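Side-chain contacts in alternansucrase (Leuconostoc mesenteroides, PDB 6HVG), which is a multidomain bacterial protein of glycoside hydrolase family 70 that joins a TIM-barrel-type domain to choline-binding-type repeats and carries a bound calcium ion: residues Met829-Glu832 with Glu838-Thr841; Gly833-Glu838 with Pro1059-Asn1064; Tyr790-Asn795 with Lys801-Asn806; Ser809-Leu814 with Pro822-Gly827. One frame throughout, in Å; residues are numbered along the deposited sequence.

Interaction 1: residues Met829-Glu832 with Glu838-Thr841; sequences MYLE and EKGT
Tyr830 and Gly840 pair as an isolated beta bridge, which draws together the two ends of the loop between helices 826-829 and 844-857 of the barrel domain. Two backbone bonds flank the pair: Thr841 N donates to Met829 O (3.0 Å), and Leu831 N reaches Lys839 O (3.1 Å) almost in line with the carbonyl. The Leu831 side chain then leads out of the bridge. Its CB and CG skirt the same Lys839 carbonyl, Leu831 CG at 3.7 Å from Lys839 O, before the two methyls part. Leu831 CD1 settles against the aliphatic stem of Lys839, 3.8 Å from Lys839 CD; the lysine chain is extended and runs beside the leucine in the same direction. Leu831 CD2 turns the other way, to Thr841 CG2 at 4.1 Å, while Tyr790 and Gln793 of helix 779-793 also touch this leucine. At the bridge itself, the Tyr830 ring presents CD2 obliquely to Gly840 CA (3.6 Å). Thr841 divides its branches: CG2 lies against Tyr830 O, whereas chi1 of 65° sets OG1 between the backbone N and the carbonyl carbon, and this hydroxyl hydrogen-bonds to the backbone O of Asp828.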
loop_
_atom_site.group_PDB
_atom_site.type_symbol
_atom_site.label_atom_id
_atom_site.label_comp_id
_atom_site.label_asym_id
_atom_site.label_seq_id
_atom_site.Cartn_x
_atom_site.Cartn_y
_atom_site.Cartn_z
ATOM N N MET A 829 5.888 -20.086 16.473
ATOM C CA MET A 829 6.437 -20.778 17.639
ATOM C C MET A 829 6.119 -20.044 18.947
ATOM O O MET A 829 5.816 -20.675 19.958
ATOM C CB MET A 829 7.951 -20.920 17.496
ATOM C CG MET A 829 8.387 -21.758 16.303
ATOM S SD MET A 829 7.982 -23.496 16.529
ATOM C CE MET A 829 9.288 -23.972 17.662
ATOM N N TYR A 830 6.210 -18.718 18.923
ATOM C CA TYR A 830 5.889 -17.882 20.064
ATOM C C TYR A 830 4.908 -16.819 19.607
ATOM O O TYR A 830 4.726 -16.613 18.404
ATOM C CB TYR A 830 7.167 -17.287 20.657
ATOM C CG TYR A 830 8.092 -18.378 21.136
ATOM C CD1 TYR A 830 9.041 -18.937 20.279
ATOM C CD2 TYR A 830 7.979 -18.909 22.430
ATOM C CE1 TYR A 830 9.872 -19.962 20.704
ATOM C CE2 TYR A 830 8.799 -19.949 22.860
ATOM C CZ TYR A 830 9.744 -20.467 21.998
ATOM O OH TYR A 830 10.567 -21.484 22.398
ATOM N N LEU A 831 4.240 -16.159 20.551
ATOM C CA LEU A 831 3.242 -15.161 20.194
ATOM C C LEU A 831 3.900 -13.901 19.649
ATOM O O LEU A 831 4.918 -13.435 20.189
ATOM C CB LEU A 831 2.380 -14.816 21.400
ATOM C CG LEU A 831 1.469 -15.935 21.917
ATOM C CD1 LEU A 831 0.737 -15.455 23.162
ATOM C CD2 LEU A 831 0.479 -16.424 20.858
ATOM N N GLU A 832 3.296 -13.342 18.601
ATOM C CA GLU A 832 3.909 -12.258 17.816
ATOM C C GLU A 832 4.026 -10.913 18.500
ATOM O O GLU A 832 4.813 -10.083 18.055
ATOM C CB GLU A 832 3.171 -12.073 16.497
ATOM C CG GLU A 832 3.662 -13.026 15.423
ATOM C CD GLU A 832 2.629 -13.297 14.361
ATOM O OE1 GLU A 832 1.552 -13.813 14.682
ATOM O OE2 GLU A 832 2.894 -12.999 13.196
ATOM N N GLU A 838 7.872 -14.675 25.194
ATOM C CA GLU A 838 7.104 -14.565 26.437
ATOM C C GLU A 838 6.211 -15.765 26.660
ATOM O O GLU A 838 6.039 -16.217 27.802
ATOM C CB GLU A 838 6.229 -13.304 26.457
ATOM C CG GLU A 838 5.503 -13.108 27.785
ATOM C CD GLU A 838 4.985 -11.702 27.987
ATOM O OE1 GLU A 838 4.167 -11.248 27.154
ATOM O OE2 GLU A 838 5.398 -11.065 28.986
ATOM N N LYS A 839 5.610 -16.243 25.576
ATOM C CA LYS A 839 4.670 -17.328 25.653
ATOM C C LYS A 839 4.656 -18.094 24.343
ATOM O O LYS A 839 4.510 -17.501 23.300
ATOM C CB LYS A 839 3.272 -16.787 25.965
ATOM C CG LYS A 839 2.272 -17.874 26.356
ATOM C CD LYS A 839 0.846 -17.355 26.423
ATOM C CE LYS A 839 -0.141 -18.496 26.606
ATOM N NZ LYS A 839 -1.543 -18.019 26.443
ATOM N N GLY A 840 4.800 -19.417 24.408
ATOM C CA GLY A 840 4.702 -20.261 23.229
ATOM C C GLY A 840 3.308 -20.233 22.654
ATOM O O GLY A 840 2.366 -19.857 23.337
ATOM N N THR A 841 3.192 -20.624 21.385
ATOM C CA THR A 841 1.917 -20.744 20.701
ATOM C C THR A 841 1.394 -22.146 20.887
ATOM O O THR A 841 2.117 -23.037 21.340
ATOM C CB THR A 841 2.051 -20.539 19.173
ATOM O OG1 THR A 841 2.834 -21.595 18.609
ATOM C CG2 THR A 841 2.685 -19.217 18.833
#

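Interaction 2: residues Gly833-Glu838 with Pro1059-Asn1064; sequences GGQYME and PEQSTN
The type II beta turn from Gln835 to Glu838 meets the start of helix 1063-1075 through Tyr836, whose ring lies under the first helical residue, Thr1063. The threonine methyl does the touching: Thr1063 CG2 stands 3.5 Å from the centroid of the Tyr836 ring and only 3° off its normal, a well-centred CH-pi contact. With CG anti to the backbone N (chi1 -171°), the tyrosine reaches across the threonine side chain at about a right angle. Thr1063 OG1 lies over the same face, above the CB end of the ring, 3.4 Å from Tyr836 CG, but its hydrogen-bond partner is Gln1053 NE2. The phenol oxygen likewise bonds to Gly1048 O, and the ring also meets that of Tyr826 nearly in parallel. One residue earlier in the turn, the bent side chain of Gln835 crosses that of Gln1061 in van der Waals contact. Gln835 NE2 lies 3.3 Å from Gln1061 CB, and the amide planes are turned 42° from each other. Gln1061 OE1 bonds instead to the hydroxyls of Ser1058 and Thr1057. The attraction recognisable between the two segments is thus the methyl on the aromatic face, while the phenol, the threonine hydroxyl and Gln1061 OE1 bond to other residues.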
loop_
_atom_site.group_PDB
_atom_site.type_symbol
_atom_site.label_atom_id
_atom_site.label_comp_id
_atom_site.label_asym_id
_atom_site.label_seq_id
_atom_site.Cartn_x
_atom_site.Cartn_y
_atom_site.Cartn_z
ATOM N N GLY A 833 3.263 -10.694 19.571
ATOM C CA GLY A 833 3.324 -9.454 20.337
ATOM C C GLY A 833 3.933 -9.626 21.719
ATOM O O GLY A 833 4.335 -10.714 22.113
ATOM N N GLY A 834 3.989 -8.525 22.460
ATOM C CA GLY A 834 4.514 -8.539 23.797
ATOM C C GLY A 834 5.995 -8.814 23.757
ATOM O O GLY A 834 6.691 -8.420 22.829
ATOM N N GLN A 835 6.464 -9.526 24.769
ATOM C CA GLN A 835 7.881 -9.709 25.021
ATOM C C GLN A 835 8.445 -10.892 24.240
ATOM O O GLN A 835 7.714 -11.805 23.877
ATOM C CB GLN A 835 8.074 -9.913 26.520
ATOM C CG GLN A 835 7.729 -8.673 27.313
ATOM C CD GLN A 835 8.751 -7.575 27.136
ATOM O OE1 GLN A 835 8.403 -6.427 26.918
ATOM N NE2 GLN A 835 10.023 -7.927 27.248
ATOM N N TYR A 836 9.748 -10.869 23.983
ATOM C CA TYR A 836 10.381 -11.901 23.155
ATOM C C TYR A 836 10.340 -13.228 23.862
ATOM O O TYR A 836 10.808 -13.342 24.989
ATOM C CB TYR A 836 11.831 -11.537 22.817
ATOM C CG TYR A 836 12.474 -12.452 21.789
ATOM C CD1 TYR A 836 12.000 -12.517 20.488
ATOM C CD2 TYR A 836 13.552 -13.258 22.120
ATOM C CE1 TYR A 836 12.582 -13.346 19.557
ATOM C CE2 TYR A 836 14.147 -14.086 21.184
ATOM C CZ TYR A 836 13.655 -14.128 19.908
ATOM O OH TYR A 836 14.237 -14.961 18.985
ATOM N N MET A 837 9.760 -14.227 23.199
ATOM C CA MET A 837 9.621 -15.571 23.748
ATOM C C MET A 837 8.816 -15.603 25.045
ATOM O O MET A 837 9.045 -16.457 25.896
ATOM C CB MET A 837 11.010 -16.192 23.947
ATOM C CG MET A 837 11.335 -17.243 22.907
ATOM S SD MET A 837 13.094 -17.668 22.868
ATOM C CE MET A 837 13.266 -17.385 21.105
ATOM N N GLU A 838 7.872 -14.675 25.194
ATOM C CA GLU A 838 7.104 -14.565 26.437
ATOM C C GLU A 838 6.211 -15.765 26.660
ATOM O O GLU A 838 6.039 -16.217 27.802
ATOM C CB GLU A 838 6.229 -13.304 26.457
ATOM C CG GLU A 838 5.503 -13.108 27.785
ATOM C CD GLU A 838 4.985 -11.702 27.987
ATOM O OE1 GLU A 838 4.167 -11.248 27.154
ATOM O OE2 GLU A 838 5.398 -11.065 28.986
ATOM N N PRO A 1059 16.021 -4.260 30.353
ATOM C CA PRO A 1059 17.187 -4.765 29.597
ATOM C C PRO A 1059 17.392 -6.293 29.609
ATOM O O PRO A 1059 17.961 -6.831 28.663
ATOM C CB PRO A 1059 18.379 -4.080 30.281
ATOM C CG PRO A 1059 17.806 -2.879 30.952
ATOM C CD PRO A 1059 16.394 -3.219 31.327
ATOM N N GLU A 1060 16.937 -6.975 30.657
ATOM C CA GLU A 1060 17.108 -8.428 30.778
ATOM C C GLU A 1060 16.219 -9.190 29.791
ATOM O O GLU A 1060 16.526 -10.325 29.444
ATOM C CB GLU A 1060 16.802 -8.913 32.216
ATOM C CG GLU A 1060 17.823 -8.525 33.286
ATOM C CD GLU A 1060 17.771 -7.049 33.694
ATOM O OE1 GLU A 1060 16.664 -6.478 33.809
ATOM O OE2 GLU A 1060 18.849 -6.450 33.908
ATOM N N GLN A 1061 15.109 -8.585 29.361
ATOM C CA GLN A 1061 14.147 -9.247 28.456
ATOM C C GLN A 1061 14.283 -8.820 26.983
ATOM O O GLN A 1061 13.412 -9.110 26.158
ATOM C CB GLN A 1061 12.721 -8.964 28.910
ATOM C CG GLN A 1061 12.439 -9.287 30.364
ATOM C CD GLN A 1061 11.177 -8.610 30.866
ATOM O OE1 GLN A 1061 11.238 -7.549 31.499
ATOM N NE2 GLN A 1061 10.027 -9.205 30.569
ATOM N N SER A 1062 15.366 -8.120 26.657
ATOM C CA SER A 1062 15.636 -7.759 25.290
ATOM C C SER A 1062 15.952 -9.015 24.485
ATOM O O SER A 1062 16.687 -9.893 24.939
ATOM C CB SER A 1062 16.813 -6.811 25.223
ATOM O OG SER A 1062 16.577 -5.706 26.044
ATOM N N THR A 1063 15.419 -9.052 23.270
ATOM C CA THR A 1063 15.536 -10.187 22.375
ATOM C C THR A 1063 16.916 -10.843 22.378
ATOM O O THR A 1063 17.029 -12.038 22.577
ATOM C CB THR A 1063 15.142 -9.754 20.943
ATOM O OG1 THR A 1063 13.738 -9.465 20.904
ATOM C CG2 THR A 1063 15.430 -10.835 19.921
ATOM N N ASN A 1064 17.963 -10.057 22.164
ATOM C CA ASN A 1064 19.311 -10.604 21.977
ATOM C C ASN A 1064 19.945 -11.157 23.266
ATOM O O ASN A 1064 20.809 -12.043 23.213
ATOM C CB ASN A 1064 20.222 -9.554 21.329
ATOM C CG ASN A 1064 19.826 -9.232 19.894
ATOM O OD1 ASN A 1064 19.033 -9.943 19.263
ATOM N ND2 ASN A 1064 20.388 -8.150 19.365
#

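Interaction 3: residues Tyr790-Asn795 with Lys801-Asn806; sequences YKDQEN and KYNDYN
Asp792 OD1 is gripped by three N-H groups of the segment 801-806. The side-chain amide of Asn803 comes closest, Asn803 ND2 at 2.7 Å from Asp792 OD1 on the anti lone pair, with OD1 lying somewhat out of the Asn803 amide plane. The backbone N of Asn803 follows at 3.0 Å from Asp792 OD1, nearly in line with the C-O bond, and the backbone N of Tyr802, 3.1 Å from the same OD1, descends from above the carboxylate plane. The second oxygen has its own donor: Lys801 N meets Asp792 OD2 at 2.7 Å on the syn lone pair, in an almost straight bond (175°). Chi1 of Asp792 is 171°, which swings the carboxylate out from the helix across the three consecutive peptide N-H groups. Four donors around one buried carboxylate would be expected to stabilise its negative charge. Structurally this is the C-terminal end of helix 779-793, where the chain leaves the helix, loops back and lays residues 801-803 along the last turn before helix 807-814 begins. Gln793 extends the grip by one residue. The stretched side chain of Gln793 carries NE2 to Asn803 OD1 (2.9 Å), with the two amide planes 65° apart, so Asn803 donates to one helix residue and accepts from the next. Tyr802 brings CD2 obliquely to within 3.7 Å of Asp792 OD1, while its hydroxyl hydrogen-bonds to Asp766 OD2, the carboxylate oxygen that also forms a salt bridge with Lys801 NZ.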
loop_
_atom_site.group_PDB
_atom_site.type_symbol
_atom_site.label_atom_id
_atom_site.label_comp_id
_atom_site.label_asym_id
_atom_site.label_seq_id
_atom_site.Cartn_x
_atom_site.Cartn_y
_atom_site.Cartn_z
ATOM N N TYR A 790 -4.669 -12.992 19.451
ATOM C CA TYR A 790 -4.381 -14.237 20.175
ATOM C C TYR A 790 -5.664 -15.061 20.402
ATOM O O TYR A 790 -5.674 -16.256 20.196
ATOM C CB TYR A 790 -3.711 -13.980 21.534
ATOM C CG TYR A 790 -2.405 -13.196 21.537
ATOM C CD1 TYR A 790 -1.513 -13.230 20.462
ATOM C CD2 TYR A 790 -2.054 -12.434 22.647
ATOM C CE1 TYR A 790 -0.325 -12.512 20.489
ATOM C CE2 TYR A 790 -0.869 -11.708 22.689
ATOM C CZ TYR A 790 -0.008 -11.749 21.613
ATOM O OH TYR A 790 1.153 -11.031 21.709
ATOM N N LYS A 791 -6.739 -14.411 20.839
ATOM C CA LYS A 791 -8.026 -15.085 21.104
ATOM C C LYS A 791 -8.548 -15.794 19.857
ATOM O O LYS A 791 -9.063 -16.902 19.927
ATOM C CB LYS A 791 -9.060 -14.062 21.608
ATOM C CG LYS A 791 -10.494 -14.555 21.765
ATOM C CD LYS A 791 -10.730 -15.235 23.099
ATOM C CE LYS A 791 -12.139 -15.844 23.128
ATOM N NZ LYS A 791 -12.335 -17.049 22.255
ATOM N N ASP A 792 -8.410 -15.132 18.720
ATOM C CA ASP A 792 -8.808 -15.680 17.421
ATOM C C ASP A 792 -7.927 -16.840 16.991
ATOM O O ASP A 792 -8.409 -17.842 16.487
ATOM C CB ASP A 792 -8.742 -14.567 16.376
ATOM C CG ASP A 792 -8.923 -15.075 14.964
ATOM O OD1 ASP A 792 -7.928 -15.089 14.184
ATOM O OD2 ASP A 792 -10.076 -15.436 14.640
ATOM N N GLN A 793 -6.622 -16.695 17.196
ATOM C CA GLN A 793 -5.641 -17.720 16.841
ATOM C C GLN A 793 -5.884 -19.040 17.597
ATOM O O GLN A 793 -5.826 -20.116 17.003
ATOM C CB GLN A 793 -4.244 -17.214 17.184
ATOM C CG GLN A 793 -3.101 -18.181 16.906
ATOM C CD GLN A 793 -1.745 -17.560 17.196
ATOM O OE1 GLN A 793 -0.945 -18.119 17.924
ATOM N NE2 GLN A 793 -1.494 -16.387 16.634
ATOM N N GLU A 794 -6.165 -18.938 18.894
ATOM C CA GLU A 794 -6.336 -20.090 19.767
ATOM C C GLU A 794 -7.778 -20.532 19.917
ATOM O O GLU A 794 -8.099 -21.310 20.815
ATOM C CB GLU A 794 -5.761 -19.770 21.148
ATOM C CG GLU A 794 -4.302 -19.359 21.080
ATOM C CD GLU A 794 -3.611 -19.281 22.422
ATOM O OE1 GLU A 794 -4.229 -19.633 23.456
ATOM O OE2 GLU A 794 -2.434 -18.858 22.408
ATOM N N ASN A 795 -8.649 -20.061 19.030
ATOM C CA ASN A 795 -10.078 -20.256 19.197
ATOM C C ASN A 795 -10.447 -21.751 19.133
ATOM O O ASN A 795 -10.169 -22.401 18.135
ATOM C CB ASN A 795 -10.839 -19.460 18.119
ATOM C CG ASN A 795 -12.319 -19.311 18.442
ATOM O OD1 ASN A 795 -12.977 -20.300 18.741
ATOM N ND2 ASN A 795 -12.852 -18.102 18.356
ATOM N N LYS A 801 -10.575 -15.793 11.980
ATOM C CA LYS A 801 -10.957 -14.620 11.222
ATOM C C LYS A 801 -9.728 -13.912 10.639
ATOM O O LYS A 801 -9.743 -13.509 9.478
ATOM C CB LYS A 801 -11.809 -13.675 12.074
ATOM C CG LYS A 801 -12.676 -12.756 11.230
ATOM C CD LYS A 801 -13.547 -11.758 11.978
ATOM C CE LYS A 801 -14.232 -10.840 10.965
ATOM N NZ LYS A 801 -14.920 -9.673 11.574
ATOM N N TYR A 802 -8.683 -13.756 11.444
ATOM C CA TYR A 802 -7.480 -13.074 11.004
ATOM C C TYR A 802 -6.348 -14.066 10.783
ATOM O O TYR A 802 -5.583 -13.944 9.815
ATOM C CB TYR A 802 -7.047 -12.047 12.031
ATOM C CG TYR A 802 -8.192 -11.295 12.686
ATOM C CD1 TYR A 802 -8.976 -10.408 11.957
ATOM C CD2 TYR A 802 -8.489 -11.483 14.031
ATOM C CE1 TYR A 802 -10.028 -9.724 12.555
ATOM C CE2 TYR A 802 -9.534 -10.812 14.641
ATOM C CZ TYR A 802 -10.309 -9.935 13.911
ATOM O OH TYR A 802 -11.342 -9.282 14.557
ATOM N N ASN A 803 -6.272 -15.077 11.643
ATOM C CA ASN A 803 -5.172 -16.048 11.629
ATOM C C ASN A 803 -5.300 -17.125 10.543
ATOM O O ASN A 803 -6.376 -17.322 9.941
ATOM C CB ASN A 803 -5.066 -16.741 12.979
ATOM C CG ASN A 803 -4.509 -15.852 14.047
ATOM O OD1 ASN A 803 -3.369 -16.037 14.456
ATOM N ND2 ASN A 803 -5.288 -14.852 14.471
ATOM N N ASP A 804 -4.187 -17.823 10.327
ATOM C CA ASP A 804 -4.087 -18.879 9.329
ATOM C C ASP A 804 -4.502 -20.238 9.860
ATOM O O ASP A 804 -4.218 -20.608 11.009
ATOM C CB ASP A 804 -2.653 -19.011 8.842
ATOM C CG ASP A 804 -2.299 -18.016 7.764
ATOM O OD1 ASP A 804 -3.104 -17.116 7.483
ATOM O OD2 ASP A 804 -1.218 -18.150 7.163
ATOM N N TYR A 805 -5.133 -21.005 8.975
ATOM C CA TYR A 805 -5.573 -22.366 9.252
ATOM C C TYR A 805 -4.451 -23.360 8.988
ATOM O O TYR A 805 -3.575 -23.096 8.177
ATOM C CB TYR A 805 -6.770 -22.736 8.355
ATOM C CG TYR A 805 -8.005 -21.910 8.614
ATOM C CD1 TYR A 805 -8.936 -22.304 9.569
ATOM C CD2 TYR A 805 -8.257 -20.739 7.892
ATOM C CE1 TYR A 805 -10.065 -21.548 9.820
ATOM C CE2 TYR A 805 -9.376 -19.970 8.148
ATOM C CZ TYR A 805 -10.277 -20.381 9.113
ATOM O OH TYR A 805 -11.403 -19.628 9.353
ATOM N N ASN A 806 -4.473 -24.495 9.698
ATOM C CA ASN A 806 -3.677 -25.674 9.334
ATOM C C ASN A 806 -2.158 -25.459 9.343
ATOM O O ASN A 806 -1.426 -26.138 8.612
ATOM C CB ASN A 806 -4.104 -26.262 7.965
ATOM C CG ASN A 806 -5.456 -26.937 8.014
ATOM O OD1 ASN A 806 -5.739 -27.642 8.963
ATOM N ND2 ASN A 806 -6.258 -26.762 6.981
#

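Interaction 4: residues Ser809-Leu814 with Pro822-Gly827; sequences SAYAML and PRVYYG
Leu814 and Pro822 form the purely apolar, directly packed end of a helix-on-strand contact, while Tyr811, one helical turn earlier, works at a polar end bridged by one water; both ends are buried. Helix 807-814 packs here on strand 821-825, a member of the parallel barrel sheet between strands 745-747 and 1045-1047. The axes of the two short segments approach to 9.7 Å and run roughly antiparallel (152°). At the apolar end, Leu814 has CG anti to the backbone N (chi1 -173°), which directs the branch at the strand: Leu814 CG lies 3.9 Å from Pro822 CB, and the methyl Leu814 CD2 comes to 3.5 Å from Arg823 O. Toward the other end, the Tyr811 ring touches Val824 by its CE1 corner, 3.9 Å from Val824 CG1, and passes Arg823 O more distantly. One water bridges the two segments there, donating to Tyr811 OH at 2.6 Å and to Arg823 O at 2.8 Å. The phenol oxygen also receives the backbone N-H of Tyr825 in a nearly straight bond, Tyr825 N to Tyr811 OH 3.2 Å, arriving at the ring edge close to its plane. Asp828 OD2 is a further partner of the same oxygen. Since Tyr811 OH accepts from both the water and Tyr825 N, its own proton is probably given to the Asp828 carboxylate, so this buried hydroxyl probably joins strand backbone, water and acid.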
loop_
_atom_site.group_PDB
_atom_site.type_symbol
_atom_site.label_atom_id
_atom_site.label_comp_id
_atom_site.label_asym_id
_atom_site.label_seq_id
_atom_site.Cartn_x
_atom_site.Cartn_y
_atom_site.Cartn_z
ATOM N N SER A 809 -0.092 -28.657 9.833
ATOM C CA SER A 809 -0.082 -29.500 8.648
ATOM C C SER A 809 0.848 -28.916 7.604
ATOM O O SER A 809 1.559 -29.642 6.912
ATOM C CB SER A 809 -1.513 -29.665 8.097
ATOM O OG SER A 809 -2.453 -29.833 9.151
ATOM N N ALA A 810 0.823 -27.599 7.478
ATOM C CA ALA A 810 1.711 -26.893 6.563
ATOM C C ALA A 810 3.182 -27.114 6.927
ATOM O O ALA A 810 3.992 -27.377 6.054
ATOM C CB ALA A 810 1.386 -25.404 6.563
ATOM N N TYR A 811 3.517 -27.009 8.214
ATOM C CA TYR A 811 4.874 -27.302 8.683
ATOM C C TYR A 811 5.261 -28.778 8.500
ATOM O O TYR A 811 6.400 -29.084 8.180
ATOM C CB TYR A 811 5.089 -26.833 10.129
ATOM C CG TYR A 811 5.502 -25.372 10.201
ATOM C CD1 TYR A 811 6.826 -25.008 10.116
ATOM C CD2 TYR A 811 4.565 -24.365 10.323
ATOM C CE1 TYR A 811 7.210 -23.673 10.166
ATOM C CE2 TYR A 811 4.934 -23.033 10.376
ATOM C CZ TYR A 811 6.256 -22.692 10.295
ATOM O OH TYR A 811 6.638 -21.371 10.332
ATOM N N ALA A 812 4.315 -29.690 8.648
ATOM C CA ALA A 812 4.597 -31.103 8.407
ATOM C C ALA A 812 5.132 -31.295 6.999
ATOM O O ALA A 812 6.093 -32.043 6.787
ATOM C CB ALA A 812 3.356 -31.960 8.619
ATOM N N MET A 813 4.520 -30.621 6.035
ATOM C CA MET A 813 4.985 -30.680 4.649
ATOM C C MET A 813 6.281 -29.899 4.448
ATOM O O MET A 813 7.229 -30.407 3.847
ATOM C CB MET A 813 3.907 -30.161 3.707
ATOM C CG MET A 813 2.647 -31.023 3.710
ATOM S SD MET A 813 1.357 -30.431 2.606
ATOM C CE MET A 813 2.218 -30.452 1.024
ATOM N N LEU A 814 6.328 -28.676 4.967
ATOM C CA LEU A 814 7.514 -27.838 4.829
ATOM C C LEU A 814 8.759 -28.559 5.298
ATOM O O LEU A 814 9.803 -28.499 4.646
ATOM C CB LEU A 814 7.374 -26.546 5.636
ATOM C CG LEU A 814 8.497 -25.543 5.421
ATOM C CD1 LEU A 814 8.362 -24.891 4.053
ATOM C CD2 LEU A 814 8.486 -24.486 6.514
ATOM N N PRO A 822 14.171 -25.293 4.652
ATOM C CA PRO A 822 12.968 -24.688 5.242
ATOM C C PRO A 822 13.286 -23.545 6.197
ATOM O O PRO A 822 14.349 -23.534 6.798
ATOM C CB PRO A 822 12.317 -25.847 5.985
ATOM C CG PRO A 822 13.438 -26.780 6.265
ATOM C CD PRO A 822 14.361 -26.680 5.087
ATOM N N ARG A 823 12.384 -22.574 6.286
ATOM C CA ARG A 823 12.488 -21.517 7.273
ATOM C C ARG A 823 11.282 -21.504 8.202
ATOM O O ARG A 823 10.136 -21.612 7.756
ATOM C CB ARG A 823 12.632 -20.157 6.622
ATOM C CG ARG A 823 12.999 -19.090 7.642
ATOM C CD ARG A 823 13.307 -17.755 6.989
ATOM N NE ARG A 823 12.119 -17.192 6.382
ATOM C CZ ARG A 823 12.073 -16.022 5.773
ATOM N NH1 ARG A 823 13.161 -15.269 5.706
ATOM N NH2 ARG A 823 10.925 -15.618 5.232
ATOM N N VAL A 824 11.573 -21.375 9.493
ATOM C CA VAL A 824 10.561 -21.384 10.525
ATOM C C VAL A 824 10.382 -19.989 11.132
ATOM O O VAL A 824 11.363 -19.307 11.492
ATOM C CB VAL A 824 10.935 -22.363 11.649
ATOM C CG1 VAL A 824 9.861 -22.363 12.723
ATOM C CG2 VAL A 824 11.130 -23.764 11.095
ATOM N N TYR A 825 9.126 -19.575 11.252
ATOM C CA TYR A 825 8.795 -18.218 11.691
ATOM C C TYR A 825 8.575 -18.198 13.195
ATOM O O TYR A 825 7.718 -18.900 13.718
ATOM C CB TYR A 825 7.534 -17.715 10.930
ATOM C CG TYR A 825 7.015 -16.351 11.354
ATOM C CD1 TYR A 825 7.875 -15.283 11.545
ATOM C CD2 TYR A 825 5.655 -16.129 11.580
ATOM C CE1 TYR A 825 7.395 -14.040 11.942
ATOM C CE2 TYR A 825 5.170 -14.887 11.961
ATOM C CZ TYR A 825 6.043 -13.852 12.145
ATOM O OH TYR A 825 5.573 -12.630 12.548
ATOM N N TYR A 826 9.340 -17.355 13.873
ATOM C CA TYR A 826 9.176 -17.085 15.304
ATOM C C TYR A 826 7.729 -17.041 15.747
ATOM O O TYR A 826 7.379 -17.611 16.764
ATOM C CB TYR A 826 9.838 -15.732 15.634
ATOM C CG TYR A 826 9.474 -15.163 16.984
ATOM C CD1 TYR A 826 10.191 -15.507 18.134
ATOM C CD2 TYR A 826 8.425 -14.295 17.117
ATOM C CE1 TYR A 826 9.883 -14.948 19.361
ATOM C CE2 TYR A 826 8.103 -13.742 18.337
ATOM C CZ TYR A 826 8.837 -14.073 19.457
ATOM O OH TYR A 826 8.489 -13.513 20.662
ATOM N N GLY A 827 6.901 -16.349 14.977
ATOM C CA GLY A 827 5.498 -16.113 15.321
ATOM C C GLY A 827 4.556 -17.285 15.191
ATOM O O GLY A 827 3.410 -17.188 15.600
HETATM O O HOH W 1 7.419 -20.801 7.971
#

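How the interactions relate
From the N terminus, interaction 3 comes first, closing the short loop after helix 779-793. Interaction 4 follows directly, folding helix 807-814 back onto strand 821-825. Interaction 1 then ties off the next loop, before helix 844-857. Interaction 2 crosses it: residues 833-838 belong to that same loop, with Glu838 common to both, yet their partner lies more than 200 residues later. The contacts also touch in space. Glu832 bonds to Tyr825 OH, joining the ranges of interactions 1 and 4; Met837 N bonds to Tyr826 OH, joining 2 and 4; and Tyr790 OH, from interaction 3, bonds weakly to Gly833 N of interaction 2. Strand 821-825, the loop after it and helix 1063-1075 are thereby tied together.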